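Local coordinates for protein D-ribose pyranase (Bacillus subtilis, PDB 1OGD) that probably catalyses the interconversion of the beta-pyran and beta-furan forms of D-ribose, the first step of ribose degradation, as a homodecamer, at residues N8-I14 against L38-L42; K23-A29 against A108-T114; F51-A56 against E79-L84; M62-I68 against N122-G128. Numbering follows the deposited sequence.

Overall arrangement
From the N terminus, interaction 1 closes first, bringing helix 9-17 onto strand 38-41, an outermost strand within this chain. Strand 23-27, lying between those two segments in sequence, waits until residues 108-114 to complete interaction 2, so the two contacts cross; Asp41 OD1 to Arg113 NH1 (2.8 Å, a salt bridge) joins them. Within the long loop of interaction 2, helices 51-61 and 78-87 meet in interaction 3, which follows interaction 1 in series. Interaction 4 crosses both interactions 2 and 3, returning strand 123-127 to residues 62-68. Strand 123-127 also flanks strand 23-27, so interactions 2 and 4 build adjacent parts of one mixed sheet, while 1 and 3 concern its helical cover.

Interaction 1 of 4, residues N8-I14 against L38-L42; sequences NSHLAKI and LKIDL
Ile40 overlaps His10, Leu11 and Ile14 at once, its branched chain (chi1 m, chi2 t) filling the hollow between successive helical turns. This is alpha/beta layer packing: helix 9-14 lies across strand 38-41, outermost on its side of the mixed sheet within this chain, axes approaching to 9.8 Å with 145° between N-to-C directions. The register is reversed, CA atoms being nearest for Asn8-Leu42, His10-Ile40 (7.2 Å) and Ile14-Leu38. Leu38, Ile40 and Leu42 point toward the helix; the Asp41 CA-to-CB bond points away, and its OD1 salt-bridges Arg113 NH1. Ile40 CD1 lies 3.7 Å from Ile14 CG1 and 4.0 Å from Leu11 CD2, and Ile40 CG2 is 3.8 Å from His10 CB. Ile14 CD1 reaches Leu38 CD2 at 3.4 Å. No hydrogen bond links the segments. Asn8 (chi1 t) is the N-cap, and its ND2 bonds to Asp41 O of a second subunit, at a subunit interface. The cap itself is Leu11 N to Asn8 OD1, 2.8 Å with an N-H...O angle of 160°.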
loop_
_atom_site.group_PDB
_atom_site.type_symbol
_atom_site.label_atom_id
_atom_site.label_comp_id
_atom_site.label_asym_id
_atom_site.label_seq_id
_atom_site.Cartn_x
_atom_site.Cartn_y
_atom_site.Cartn_z
ATOM N N ASN A 8 16.667 14.715 -16.194
ATOM C CA ASN A 8 15.355 14.315 -15.693
ATOM C C ASN A 8 15.452 13.279 -14.578
ATOM O O ASN A 8 16.014 12.195 -14.763
ATOM C CB ASN A 8 14.501 13.772 -16.836
ATOM C CG ASN A 8 13.066 13.564 -16.427
ATOM O OD1 ASN A 8 12.713 12.517 -15.876
ATOM N ND2 ASN A 8 12.227 14.575 -16.667
ATOM N N SER A 9 14.893 13.620 -13.423
ATOM C CA SER A 9 14.934 12.737 -12.267
ATOM C C SER A 9 14.201 11.423 -12.503
ATOM O O SER A 9 14.687 10.367 -12.100
ATOM C CB SER A 9 14.371 13.454 -11.037
ATOM O OG SER A 9 13.018 13.823 -11.223
ATOM N N HIS A 10 13.043 11.476 -13.157
ATOM C CA HIS A 10 12.284 10.255 -13.433
ATOM C C HIS A 10 13.073 9.328 -14.353
ATOM O O HIS A 10 13.156 8.123 -14.113
ATOM C CB HIS A 10 10.939 10.567 -14.105
ATOM C CG HIS A 10 10.098 11.561 -13.366
ATOM N ND1 HIS A 10 9.797 11.439 -12.025
ATOM C CD2 HIS A 10 9.479 12.689 -13.789
ATOM C CE1 HIS A 10 9.031 12.452 -11.656
ATOM N NE2 HIS A 10 8.824 13.224 -12.707
ATOM N N LEU A 11 13.639 9.892 -15.417
ATOM C CA LEU A 11 14.408 9.093 -16.364
ATOM C C LEU A 11 15.671 8.522 -15.738
ATOM O O LEU A 11 16.036 7.381 -16.002
ATOM C CB LEU A 11 14.774 9.924 -17.599
ATOM C CG LEU A 11 13.618 10.312 -18.527
ATOM C CD1 LEU A 11 14.160 11.053 -19.744
ATOM C CD2 LEU A 11 12.876 9.068 -18.967
ATOM N N ALA A 12 16.339 9.318 -14.908
ATOM C CA ALA A 12 17.565 8.869 -14.257
ATOM C C ALA A 12 17.306 7.576 -13.478
ATOM O O ALA A 12 18.119 6.652 -13.497
ATOM C CB ALA A 12 18.081 9.957 -13.312
ATOM N N LYS A 13 16.163 7.509 -12.801
ATOM C CA LYS A 13 15.830 6.321 -12.015
ATOM C C LYS A 13 15.639 5.098 -12.898
ATOM O O LYS A 13 16.012 3.992 -12.513
ATOM C CB LYS A 13 14.587 6.582 -11.171
ATOM C CG LYS A 13 14.788 7.707 -10.168
ATOM C CD LYS A 13 13.499 8.049 -9.432
ATOM C CE LYS A 13 13.740 9.160 -8.441
ATOM N NZ LYS A 13 12.480 9.630 -7.826
ATOM N N ILE A 14 15.068 5.302 -14.083
ATOM C CA ILE A 14 14.861 4.209 -15.026
ATOM C C ILE A 14 16.202 3.745 -15.606
ATOM O O ILE A 14 16.480 2.544 -15.668
ATOM C CB ILE A 14 13.929 4.631 -16.205
ATOM C CG1 ILE A 14 12.520 4.939 -15.687
ATOM C CG2 ILE A 14 13.848 3.511 -17.242
ATOM C CD1 ILE A 14 11.878 3.770 -14.960
ATOM N N LEU A 38 5.272 1.602 -16.639
ATOM C CA LEU A 38 5.468 2.956 -16.145
ATOM C C LEU A 38 5.438 3.981 -17.271
ATOM O O LEU A 38 6.084 3.811 -18.309
ATOM C CB LEU A 38 6.803 3.062 -15.407
ATOM C CG LEU A 38 7.175 4.459 -14.906
ATOM C CD1 LEU A 38 6.190 4.910 -13.823
ATOM C CD2 LEU A 38 8.604 4.437 -14.359
ATOM N N LYS A 39 4.703 5.060 -17.045
ATOM C CA LYS A 39 4.578 6.122 -18.025
ATOM C C LYS A 39 5.174 7.427 -17.509
ATOM O O LYS A 39 4.785 7.935 -16.461
ATOM C CB LYS A 39 3.101 6.321 -18.365
ATOM C CG LYS A 39 2.801 7.411 -19.374
ATOM C CD LYS A 39 1.298 7.504 -19.530
ATOM C CE LYS A 39 0.876 8.535 -20.536
ATOM N NZ LYS A 39 -0.604 8.530 -20.619
ATOM N N ILE A 40 6.130 7.970 -18.254
ATOM C CA ILE A 40 6.760 9.225 -17.881
ATOM C C ILE A 40 6.429 10.198 -19.004
ATOM O O ILE A 40 6.946 10.081 -20.115
ATOM C CB ILE A 40 8.277 9.048 -17.736
ATOM C CG1 ILE A 40 8.566 7.988 -16.667
ATOM C CG2 ILE A 40 8.917 10.365 -17.349
ATOM C CD1 ILE A 40 10.037 7.601 -16.530
ATOM N N ASP A 41 5.556 11.152 -18.706
ATOM C CA ASP A 41 5.096 12.117 -19.697
ATOM C C ASP A 41 5.875 13.433 -19.639
ATOM O O ASP A 41 5.766 14.189 -18.675
ATOM C CB ASP A 41 3.601 12.356 -19.476
ATOM C CG ASP A 41 2.934 13.070 -20.632
ATOM O OD1 ASP A 41 1.685 13.143 -20.615
ATOM O OD2 ASP A 41 3.639 13.560 -21.546
ATOM N N LEU A 42 6.656 13.698 -20.685
ATOM C CA LEU A 42 7.467 14.909 -20.760
ATOM C C LEU A 42 6.817 15.991 -21.604
ATOM O O LEU A 42 7.313 17.117 -21.658
ATOM C CB LEU A 42 8.846 14.590 -21.358
ATOM C CG LEU A 42 9.723 13.548 -20.651
ATOM C CD1 LEU A 42 10.960 13.261 -21.497
ATOM C CD2 LEU A 42 10.115 14.059 -19.269
#

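Interaction 2 of 4, residues K23-A29 against A108-T114; sequences KIVIADA and AKAVIRT. With RIP (beta-D-ribopyranose), chain G.
Val25 holds the apolar centre of this parallel strand pair: its CG2 lies 3.5 Å from Ala108 CB and its CB 4.0 Å from Val111 CG2, with Ala27 CB 4.0 Å from Val111 CG1 on the same sheet face. Ile24, Ile26 and Ile112 project from the other face, Ile24 CD1 4.2 Å from Ile112 CD1. The strand axes approach to 4.6 Å at 20°, pairing Val25 with Val111, Ile26 with Ile112 and Ala27 with Arg113. Backbone bonds zigzag: Lys109 N to Lys23 O (2.7 Å), Val25 N to Ala110 O (2.9 Å), Ile112 N to Val25 O (2.6 Å), Ala27 N to Ile112 O (2.7 Å) and Thr114 N to Ala27 O (2.9 Å). Thr114 OG1 (chi1 p) donates to Ala27 O, 2.8 Å, and Arg113 donates NH2 to Ala29 O, 3.1 Å, while its NH1 salt-bridges Asp41. Just after Ala27, Asp28 (chi1 p) accepts from beta-D-ribopyranose: O3 to OD1 at a very short 2.5 Å, O2 to OD2 at 2.7 Å. His98 of the same chain and His20 of a neighbouring subunit also hydrogen-bond it. Strands 38-41 and 123-127 flank the pair, while helices 9-17 and 51-61 cover the isoleucine face.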
loop_
_atom_site.group_PDB
_atom_site.type_symbol
_atom_site.label_atom_id
_atom_site.label_comp_id
_atom_site.label_asym_id
_atom_site.label_seq_id
_atom_site.Cartn_x
_atom_site.Cartn_y
_atom_site.Cartn_z
ATOM N N LYS A 23 14.360 -2.840 -22.124
ATOM C CA LYS A 23 13.843 -1.918 -23.126
ATOM C C LYS A 23 13.044 -0.751 -22.570
ATOM O O LYS A 23 12.351 -0.877 -21.555
ATOM C CB LYS A 23 12.949 -2.685 -24.105
ATOM C CG LYS A 23 13.603 -3.911 -24.724
ATOM C CD LYS A 23 12.576 -4.770 -25.439
ATOM C CE LYS A 23 13.206 -6.018 -26.046
ATOM N NZ LYS A 23 13.930 -6.857 -25.040
ATOM N N ILE A 24 13.164 0.395 -23.232
ATOM C CA ILE A 24 12.391 1.570 -22.864
ATOM C C ILE A 24 11.781 2.037 -24.178
ATOM O O ILE A 24 12.306 1.738 -25.252
ATOM C CB ILE A 24 13.240 2.711 -22.244
ATOM C CG1 ILE A 24 14.247 3.246 -23.254
ATOM C CG2 ILE A 24 13.935 2.222 -20.980
ATOM C CD1 ILE A 24 14.971 4.478 -22.752
ATOM N N VAL A 25 10.671 2.759 -24.098
ATOM C CA VAL A 25 9.996 3.227 -25.296
ATOM C C VAL A 25 9.909 4.745 -25.333
ATOM O O VAL A 25 9.666 5.380 -24.310
ATOM C CB VAL A 25 8.552 2.649 -25.366
ATOM C CG1 VAL A 25 7.856 3.104 -26.651
ATOM C CG2 VAL A 25 8.594 1.129 -25.293
ATOM N N ILE A 26 10.144 5.324 -26.507
ATOM C CA ILE A 26 10.014 6.764 -26.690
ATOM C C ILE A 26 8.789 6.819 -27.581
ATOM O O ILE A 26 8.761 6.194 -28.640
ATOM C CB ILE A 26 11.218 7.381 -27.423
ATOM C CG1 ILE A 26 12.484 7.202 -26.581
ATOM C CG2 ILE A 26 10.971 8.869 -27.643
ATOM C CD1 ILE A 26 13.765 7.590 -27.302
ATOM N N ALA A 27 7.769 7.554 -27.162
ATOM C CA ALA A 27 6.535 7.580 -27.931
ATOM C C ALA A 27 6.021 8.944 -28.316
ATOM O O ALA A 27 6.379 9.950 -27.706
ATOM C CB ALA A 27 5.448 6.842 -27.146
ATOM N N ASP A 28 5.176 8.971 -29.346
ATOM C CA ASP A 28 4.548 10.215 -29.757
ATOM C C ASP A 28 3.353 10.375 -28.818
ATOM O O ASP A 28 3.104 9.501 -27.981
ATOM C CB ASP A 28 4.124 10.174 -31.238
ATOM C CG ASP A 28 3.174 9.025 -31.572
ATOM O OD1 ASP A 28 3.389 8.398 -32.634
ATOM O OD2 ASP A 28 2.216 8.758 -30.811
ATOM N N ALA A 29 2.626 11.480 -28.943
ATOM C CA ALA A 29 1.496 11.750 -28.064
ATOM C C ALA A 29 0.294 10.806 -28.168
ATOM O O ALA A 29 -0.612 10.859 -27.327
ATOM C CB ALA A 29 1.035 13.189 -28.259
ATOM N N ALA A 108 8.419 -3.328 -21.998
ATOM C CA ALA A 108 9.230 -2.152 -21.705
ATOM C C ALA A 108 9.229 -1.802 -20.222
ATOM O O ALA A 108 8.238 -2.020 -19.524
ATOM C CB ALA A 108 8.724 -0.969 -22.509
ATOM N N LYS A 109 10.342 -1.248 -19.747
ATOM C CA LYS A 109 10.460 -0.849 -18.355
ATOM C C LYS A 109 9.730 0.474 -18.180
ATOM O O LYS A 109 9.350 0.848 -17.077
ATOM C CB LYS A 109 11.934 -0.678 -17.965
ATOM C CG LYS A 109 12.759 -1.946 -18.068
ATOM C CD LYS A 109 12.249 -3.008 -17.107
ATOM C CE LYS A 109 12.970 -4.332 -17.299
ATOM N NZ LYS A 109 12.441 -5.379 -16.375
ATOM N N ALA A 110 9.524 1.180 -19.283
ATOM C CA ALA A 110 8.846 2.464 -19.230
ATOM C C ALA A 110 8.569 2.993 -20.624
ATOM O O ALA A 110 9.211 2.591 -21.603
ATOM C CB ALA A 110 9.703 3.478 -18.465
ATOM N N VAL A 111 7.599 3.894 -20.701
ATOM C CA VAL A 111 7.240 4.535 -21.951
ATOM C C VAL A 111 7.417 6.016 -21.685
ATOM O O VAL A 111 6.886 6.547 -20.710
ATOM C CB VAL A 111 5.772 4.255 -22.353
ATOM C CG1 VAL A 111 5.409 5.063 -23.600
ATOM C CG2 VAL A 111 5.583 2.769 -22.624
ATOM N N ILE A 112 8.197 6.675 -22.536
ATOM C CA ILE A 112 8.430 8.101 -22.395
ATOM C C ILE A 112 7.581 8.800 -23.449
ATOM O O ILE A 112 7.794 8.640 -24.651
ATOM C CB ILE A 112 9.921 8.425 -22.589
ATOM C CG1 ILE A 112 10.749 7.559 -21.633
ATOM C CG2 ILE A 112 10.173 9.884 -22.310
ATOM C CD1 ILE A 112 12.223 7.508 -21.948
ATOM N N ARG A 113 6.600 9.564 -22.987
ATOM C CA ARG A 113 5.700 10.262 -23.886
ATOM C C ARG A 113 6.227 11.651 -24.227
ATOM O O ARG A 113 6.468 12.463 -23.339
ATOM C CB ARG A 113 4.310 10.374 -23.245
ATOM C CG ARG A 113 3.248 10.978 -24.149
ATOM C CD ARG A 113 1.881 10.942 -23.473
ATOM N NE ARG A 113 0.814 11.407 -24.351
ATOM C CZ ARG A 113 0.065 12.481 -24.121
ATOM N NH1 ARG A 113 0.255 13.220 -23.036
ATOM N NH2 ARG A 113 -0.886 12.817 -24.980
ATOM N N THR A 114 6.405 11.912 -25.519
ATOM C CA THR A 114 6.886 13.211 -25.975
ATOM C C THR A 114 5.685 13.990 -26.514
ATOM O O THR A 114 4.561 13.482 -26.522
ATOM C CB THR A 114 7.918 13.060 -27.104
ATOM O OG1 THR A 114 7.276 12.527 -28.266
ATOM C CG2 THR A 114 9.038 12.118 -26.683
HETATM C C1 RIP G . -0.834 5.447 -32.147
HETATM C C2 RIP G . 0.442 6.223 -32.349
HETATM C C3 RIP G . 0.943 6.016 -33.770
HETATM C C4 RIP G . -0.090 6.337 -34.844
HETATM C C5 RIP G . -1.334 5.508 -34.548
HETATM O O1 RIP G . -0.594 4.054 -32.130
HETATM O O2 RIP G . 0.160 7.584 -32.099
HETATM O O3 RIP G . 2.119 6.752 -33.986
HETATM O O4 RIP G . -0.448 7.705 -34.818
HETATM O O5 RIP G . -1.810 5.685 -33.196
HETATM O O HOH W 1 1.361 8.564 -25.746
#

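Interaction 3 of 4, residues F51-A56 against E79-L84; sequences FQDTAA and ENAKFL
Phe83 is the principal bump here, its ring (chi1 t, chi2 86°) pushed into a hollow formed by Gln52, Ala55 and Ala56. Gln52 CB sits over one ring face, 3.6 Å from the centroid and 16° off the normal, a CH-pi contact. The ring edge meets the two small residues, with Phe83 CE2 4.1 Å from Ala55 CB and Phe83 CZ 4.4 Å from Ala56 CB; Phe83 CZ also comes within 3.3 Å of Gln52 O. Both segments are regular alpha-helix and run nearly parallel, 14° between directions, with axes 10.7 Å apart at closest approach. Gln52 and Asn80 have the nearest CA atoms, 7.1 Å. A second bump, Phe51 (chi1 t), points toward helix 79-84 and touches Leu84 CD2 with CZ, 3.9 Å, at the ring edge. Toward both segments' N-terminal ends lies a polar patch: Gln52 NE2 donates weakly to Asn80 OD1 (3.2 Å), and a water bridges that OD1 (3.0 Å) to Gln52 N (3.2 Å), while Asn80 ND2 bonds to Asn77. The pair is plain helix-helix packing on one side of the sheet, where Phe51 and Ala55 rest on Ile26 of strand 23-27 and Phe51 and Leu84 approach Cys123 of strand 123-127.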
loop_
_atom_site.group_PDB
_atom_site.type_symbol
_atom_site.label_atom_id
_atom_site.label_comp_id
_atom_site.label_asym_id
_atom_site.label_seq_id
_atom_site.Cartn_x
_atom_site.Cartn_y
_atom_site.Cartn_z
ATOM N N PHE A 51 10.192 14.318 -30.845
ATOM C CA PHE A 51 10.701 12.956 -30.860
ATOM C C PHE A 51 12.217 12.952 -31.042
ATOM O O PHE A 51 12.942 12.236 -30.345
ATOM C CB PHE A 51 10.060 12.180 -32.008
ATOM C CG PHE A 51 10.624 10.806 -32.201
ATOM C CD1 PHE A 51 10.282 9.768 -31.339
ATOM C CD2 PHE A 51 11.498 10.543 -33.253
ATOM C CE1 PHE A 51 10.799 8.486 -31.521
ATOM C CE2 PHE A 51 12.023 9.268 -33.445
ATOM C CZ PHE A 51 11.673 8.233 -32.578
ATOM N N GLN A 52 12.691 13.755 -31.989
ATOM C CA GLN A 52 14.117 13.825 -32.270
ATOM C C GLN A 52 14.918 14.294 -31.070
ATOM O O GLN A 52 15.923 13.685 -30.722
ATOM C CB GLN A 52 14.387 14.753 -33.459
ATOM C CG GLN A 52 13.588 14.401 -34.697
ATOM C CD GLN A 52 14.124 15.068 -35.945
ATOM O OE1 GLN A 52 14.697 16.156 -35.885
ATOM N NE2 GLN A 52 13.927 14.421 -37.090
ATOM N N ASP A 53 14.478 15.374 -30.436
ATOM C CA ASP A 53 15.195 15.889 -29.281
ATOM C C ASP A 53 15.270 14.879 -28.152
ATOM O O ASP A 53 16.322 14.709 -27.534
ATOM C CB ASP A 53 14.550 17.177 -28.775
ATOM C CG ASP A 53 14.709 18.320 -29.754
ATOM O OD1 ASP A 53 15.753 18.368 -30.440
ATOM O OD2 ASP A 53 13.804 19.175 -29.831
ATOM N N THR A 54 14.162 14.198 -27.886
ATOM C CA THR A 54 14.146 13.214 -26.816
ATOM C C THR A 54 15.054 12.029 -27.138
ATOM O O THR A 54 15.837 11.592 -26.299
ATOM C CB THR A 54 12.710 12.726 -26.552
ATOM O OG1 THR A 54 11.879 13.860 -26.268
ATOM C CG2 THR A 54 12.673 11.782 -25.354
ATOM N N ALA A 55 14.955 11.515 -28.358
ATOM C CA ALA A 55 15.777 10.389 -28.774
ATOM C C ALA A 55 17.271 10.734 -28.712
ATOM O O ALA A 55 18.101 9.892 -28.359
ATOM C CB ALA A 55 15.387 9.960 -30.191
ATOM N N ALA A 56 17.612 11.976 -29.048
ATOM C CA ALA A 56 19.008 12.406 -29.031
ATOM C C ALA A 56 19.591 12.372 -27.619
ATOM O O ALA A 56 20.712 11.899 -27.415
ATOM C CB ALA A 56 19.125 13.805 -29.610
ATOM N N GLU A 79 10.880 11.860 -42.475
ATOM C CA GLU A 79 11.866 12.701 -41.811
ATOM C C GLU A 79 12.399 12.059 -40.530
ATOM O O GLU A 79 13.611 11.944 -40.347
ATOM C CB GLU A 79 11.273 14.074 -41.489
ATOM C CG GLU A 79 12.309 15.071 -40.995
ATOM C CD GLU A 79 11.699 16.391 -40.563
ATOM O OE1 GLU A 79 10.912 16.397 -39.592
ATOM O OE2 GLU A 79 12.009 17.425 -41.196
ATOM N N ASN A 80 11.499 11.638 -39.645
ATOM C CA ASN A 80 11.918 11.011 -38.397
ATOM C C ASN A 80 12.502 9.624 -38.629
ATOM O O ASN A 80 13.265 9.118 -37.807
ATOM C CB ASN A 80 10.746 10.936 -37.420
ATOM C CG ASN A 80 10.381 12.289 -36.854
ATOM O OD1 ASN A 80 11.202 12.946 -36.215
ATOM N ND2 ASN A 80 9.148 12.716 -37.087
ATOM N N ALA A 81 12.147 9.011 -39.753
ATOM C CA ALA A 81 12.664 7.691 -40.090
ATOM C C ALA A 81 14.151 7.809 -40.418
ATOM O O ALA A 81 14.948 6.926 -40.082
ATOM C CB ALA A 81 11.908 7.124 -41.286
ATOM N N LYS A 82 14.518 8.907 -41.077
ATOM C CA LYS A 82 15.910 9.155 -41.449
ATOM C C LYS A 82 16.715 9.531 -40.215
ATOM O O LYS A 82 17.857 9.101 -40.048
ATOM C CB LYS A 82 16.005 10.290 -42.474
ATOM C CG LYS A 82 15.338 10.002 -43.808
ATOM C CD LYS A 82 15.629 11.116 -44.814
ATOM C CE LYS A 82 14.864 10.918 -46.121
ATOM N NZ LYS A 82 15.177 9.620 -46.793
ATOM N N PHE A 83 16.112 10.346 -39.357
ATOM C CA PHE A 83 16.759 10.779 -38.129
ATOM C C PHE A 83 17.278 9.557 -37.379
ATOM O O PHE A 83 18.440 9.511 -36.978
ATOM C CB PHE A 83 15.762 11.530 -37.252
ATOM C CG PHE A 83 16.347 12.031 -35.970
ATOM C CD1 PHE A 83 16.999 13.256 -35.921
ATOM C CD2 PHE A 83 16.253 11.272 -34.807
ATOM C CE1 PHE A 83 17.550 13.721 -34.732
ATOM C CE2 PHE A 83 16.802 11.726 -33.614
ATOM C CZ PHE A 83 17.451 12.954 -33.578
ATOM N N LEU A 84 16.405 8.567 -37.203
ATOM C CA LEU A 84 16.751 7.330 -36.509
ATOM C C LEU A 84 17.921 6.597 -37.153
ATOM O O LEU A 84 18.866 6.200 -36.467
ATOM C CB LEU A 84 15.545 6.390 -36.464
ATOM C CG LEU A 84 14.436 6.713 -35.464
ATOM C CD1 LEU A 84 13.335 5.661 -35.571
ATOM C CD2 LEU A 84 15.015 6.743 -34.055
HETATM O O HOH W 2 10.702 15.092 -34.145
#

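Interaction 4 of 4, residues M62-I68 against N122-G128; sequences MAVEKVI and NCILQAG
Five backbone hydrogen bonds join these antiparallel segments, whose strand axes approach to 4.7 Å at 160°. Ile68 and Ile124 form a hydrogen-bonded pair, Ile68 N to Ile124 O at 2.9 Å and Ile124 N to Ile68 O at 2.8 Å. Val67 and Leu125 follow as a non-hydrogen-bonded pair, and Gln126 N then donates to Lys66 O (2.8 Å). Gln126 O is satisfied instead by Glu65 N (2.9 Å), so Glu65 and Lys66 both face Gln126, and the register shifts by one before Gly128 N reaches Ala63 O (2.7 Å). Glu65 (phi -104°, psi -13°) departs from the extended conformation, turning the chain at the bulge. An ideal CB on Gly128 would lie a tight 3.2 Å from Glu65 CB. The charged side chains find partners elsewhere: Glu65 OE1 pairs with His20 NE2, the inferred proton donor, and Lys66 NZ makes a salt bridge with Glu94. Extended Met62 (chi1 t, chi2 t) brings CE 3.7 Å from Leu125 CB; on the face of Ile68 and Ile124, their CB atoms are 4.0 Å apart. Strand 123-127 runs opposite to the sheet's other strands and leads out of the ribose pocket at Asn122; its pairing carries a classic beta bulge.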
loop_
_atom_site.group_PDB
_atom_site.type_symbol
_atom_site.label_atom_id
_atom_site.label_comp_id
_atom_site.label_asym_id
_atom_site.label_seq_id
_atom_site.Cartn_x
_atom_site.Cartn_y
_atom_site.Cartn_z
ATOM N N MET A 62 22.386 6.620 -22.646
ATOM C CA MET A 62 22.117 5.195 -22.586
ATOM C C MET A 62 22.848 4.425 -23.674
ATOM O O MET A 62 22.870 4.846 -24.827
ATOM C CB MET A 62 20.610 4.985 -22.742
ATOM C CG MET A 62 20.143 3.555 -22.767
ATOM S SD MET A 62 18.373 3.477 -23.156
ATOM C CE MET A 62 18.269 1.824 -23.696
ATOM N N ALA A 63 23.445 3.297 -23.304
ATOM C CA ALA A 63 24.131 2.452 -24.268
ATOM C C ALA A 63 23.065 1.601 -24.970
ATOM O O ALA A 63 22.477 0.701 -24.367
ATOM C CB ALA A 63 25.137 1.556 -23.563
ATOM N N VAL A 64 22.819 1.893 -26.244
ATOM C CA VAL A 64 21.818 1.171 -27.026
ATOM C C VAL A 64 22.452 0.163 -27.982
ATOM O O VAL A 64 23.335 0.521 -28.763
ATOM C CB VAL A 64 20.971 2.156 -27.854
ATOM C CG1 VAL A 64 19.882 1.407 -28.598
ATOM C CG2 VAL A 64 20.382 3.237 -26.940
ATOM N N GLU A 65 22.007 -1.092 -27.927
ATOM C CA GLU A 65 22.551 -2.109 -28.825
ATOM C C GLU A 65 21.602 -2.453 -29.966
ATOM O O GLU A 65 21.997 -3.100 -30.933
ATOM C CB GLU A 65 22.909 -3.392 -28.068
ATOM C CG GLU A 65 21.746 -4.081 -27.375
ATOM C CD GLU A 65 22.084 -5.501 -26.939
ATOM O OE1 GLU A 65 23.283 -5.790 -26.720
ATOM O OE2 GLU A 65 21.152 -6.324 -26.804
ATOM N N LYS A 66 20.351 -2.014 -29.864
ATOM C CA LYS A 66 19.372 -2.300 -30.907
ATOM C C LYS A 66 18.172 -1.368 -30.796
ATOM O O LYS A 66 17.706 -1.070 -29.694
ATOM C CB LYS A 66 18.910 -3.754 -30.803
ATOM C CG LYS A 66 17.907 -4.179 -31.859
ATOM C CD LYS A 66 17.493 -5.625 -31.635
ATOM C CE LYS A 66 16.476 -6.085 -32.662
ATOM N NZ LYS A 66 16.040 -7.490 -32.415
ATOM N N VAL A 67 17.686 -0.909 -31.943
ATOM C CA VAL A 67 16.540 -0.012 -31.994
ATOM C C VAL A 67 15.423 -0.719 -32.746
ATOM O O VAL A 67 15.678 -1.462 -33.696
ATOM C CB VAL A 67 16.882 1.299 -32.732
ATOM C CG1 VAL A 67 15.718 2.270 -32.629
ATOM C CG2 VAL A 67 18.150 1.916 -32.148
ATOM N N ILE A 68 14.186 -0.496 -32.314
ATOM C CA ILE A 68 13.036 -1.122 -32.954
ATOM C C ILE A 68 11.977 -0.067 -33.235
ATOM O O ILE A 68 11.583 0.682 -32.343
ATOM C CB ILE A 68 12.433 -2.225 -32.056
ATOM C CG1 ILE A 68 13.513 -3.246 -31.703
ATOM C CG2 ILE A 68 11.280 -2.916 -32.770
ATOM C CD1 ILE A 68 13.073 -4.290 -30.704
ATOM N N ASN A 122 7.591 6.550 -32.905
ATOM C CA ASN A 122 7.837 5.757 -31.701
ATOM C C ASN A 122 8.988 4.790 -31.942
ATOM O O ASN A 122 9.187 4.316 -33.058
ATOM C CB ASN A 122 6.620 4.899 -31.313
ATOM C CG ASN A 122 5.312 5.659 -31.346
ATOM O OD1 ASN A 122 4.533 5.524 -32.291
ATOM N ND2 ASN A 122 5.056 6.457 -30.316
ATOM N N CYS A 123 9.743 4.486 -30.898
ATOM C CA CYS A 123 10.818 3.516 -31.033
ATOM C C CYS A 123 11.177 2.908 -29.689
ATOM O O CYS A 123 10.982 3.522 -28.640
ATOM C CB CYS A 123 12.064 4.146 -31.665
ATOM S SG CYS A 123 12.982 5.242 -30.590
ATOM N N ILE A 124 11.689 1.688 -29.740
ATOM C CA ILE A 124 12.112 0.972 -28.551
ATOM C C ILE A 124 13.633 0.911 -28.567
ATOM O O ILE A 124 14.236 0.521 -29.574
ATOM C CB ILE A 124 11.566 -0.473 -28.543
ATOM C CG1 ILE A 124 10.059 -0.457 -28.278
ATOM C CG2 ILE A 124 12.298 -1.308 -27.497
ATOM C CD1 ILE A 124 9.403 -1.825 -28.406
ATOM N N LEU A 125 14.254 1.319 -27.466
ATOM C CA LEU A 125 15.707 1.264 -27.363
ATOM C C LEU A 125 16.047 0.074 -26.479
ATOM O O LEU A 125 15.571 -0.019 -25.346
ATOM C CB LEU A 125 16.264 2.544 -26.735
ATOM C CG LEU A 125 15.932 3.870 -27.421
ATOM C CD1 LEU A 125 16.606 5.008 -26.669
ATOM C CD2 LEU A 125 16.392 3.834 -28.870
ATOM N N GLN A 126 16.845 -0.846 -27.006
ATOM C CA GLN A 126 17.245 -2.020 -26.247
ATOM C C GLN A 126 18.632 -1.782 -25.666
ATOM O O GLN A 126 19.596 -1.541 -26.399
ATOM C CB GLN A 126 17.254 -3.259 -27.140
ATOM C CG GLN A 126 17.325 -4.559 -26.358
ATOM C CD GLN A 126 17.233 -5.778 -27.248
ATOM O OE1 GLN A 126 18.249 -6.328 -27.674
ATOM N NE2 GLN A 126 16.008 -6.202 -27.546
ATOM N N ALA A 127 18.721 -1.853 -24.341
ATOM C CA ALA A 127 19.965 -1.615 -23.620
ATOM C C ALA A 127 21.109 -2.561 -23.959
ATOM O O ALA A 127 20.931 -3.776 -24.043
ATOM C CB ALA A 127 19.702 -1.655 -22.117
ATOM N N GLY A 128 22.292 -1.988 -24.143
ATOM C CA GLY A 128 23.460 -2.797 -24.430
ATOM C C GLY A 128 24.211 -3.016 -23.132
ATOM O O GLY A 128 23.624 -2.920 -22.054
#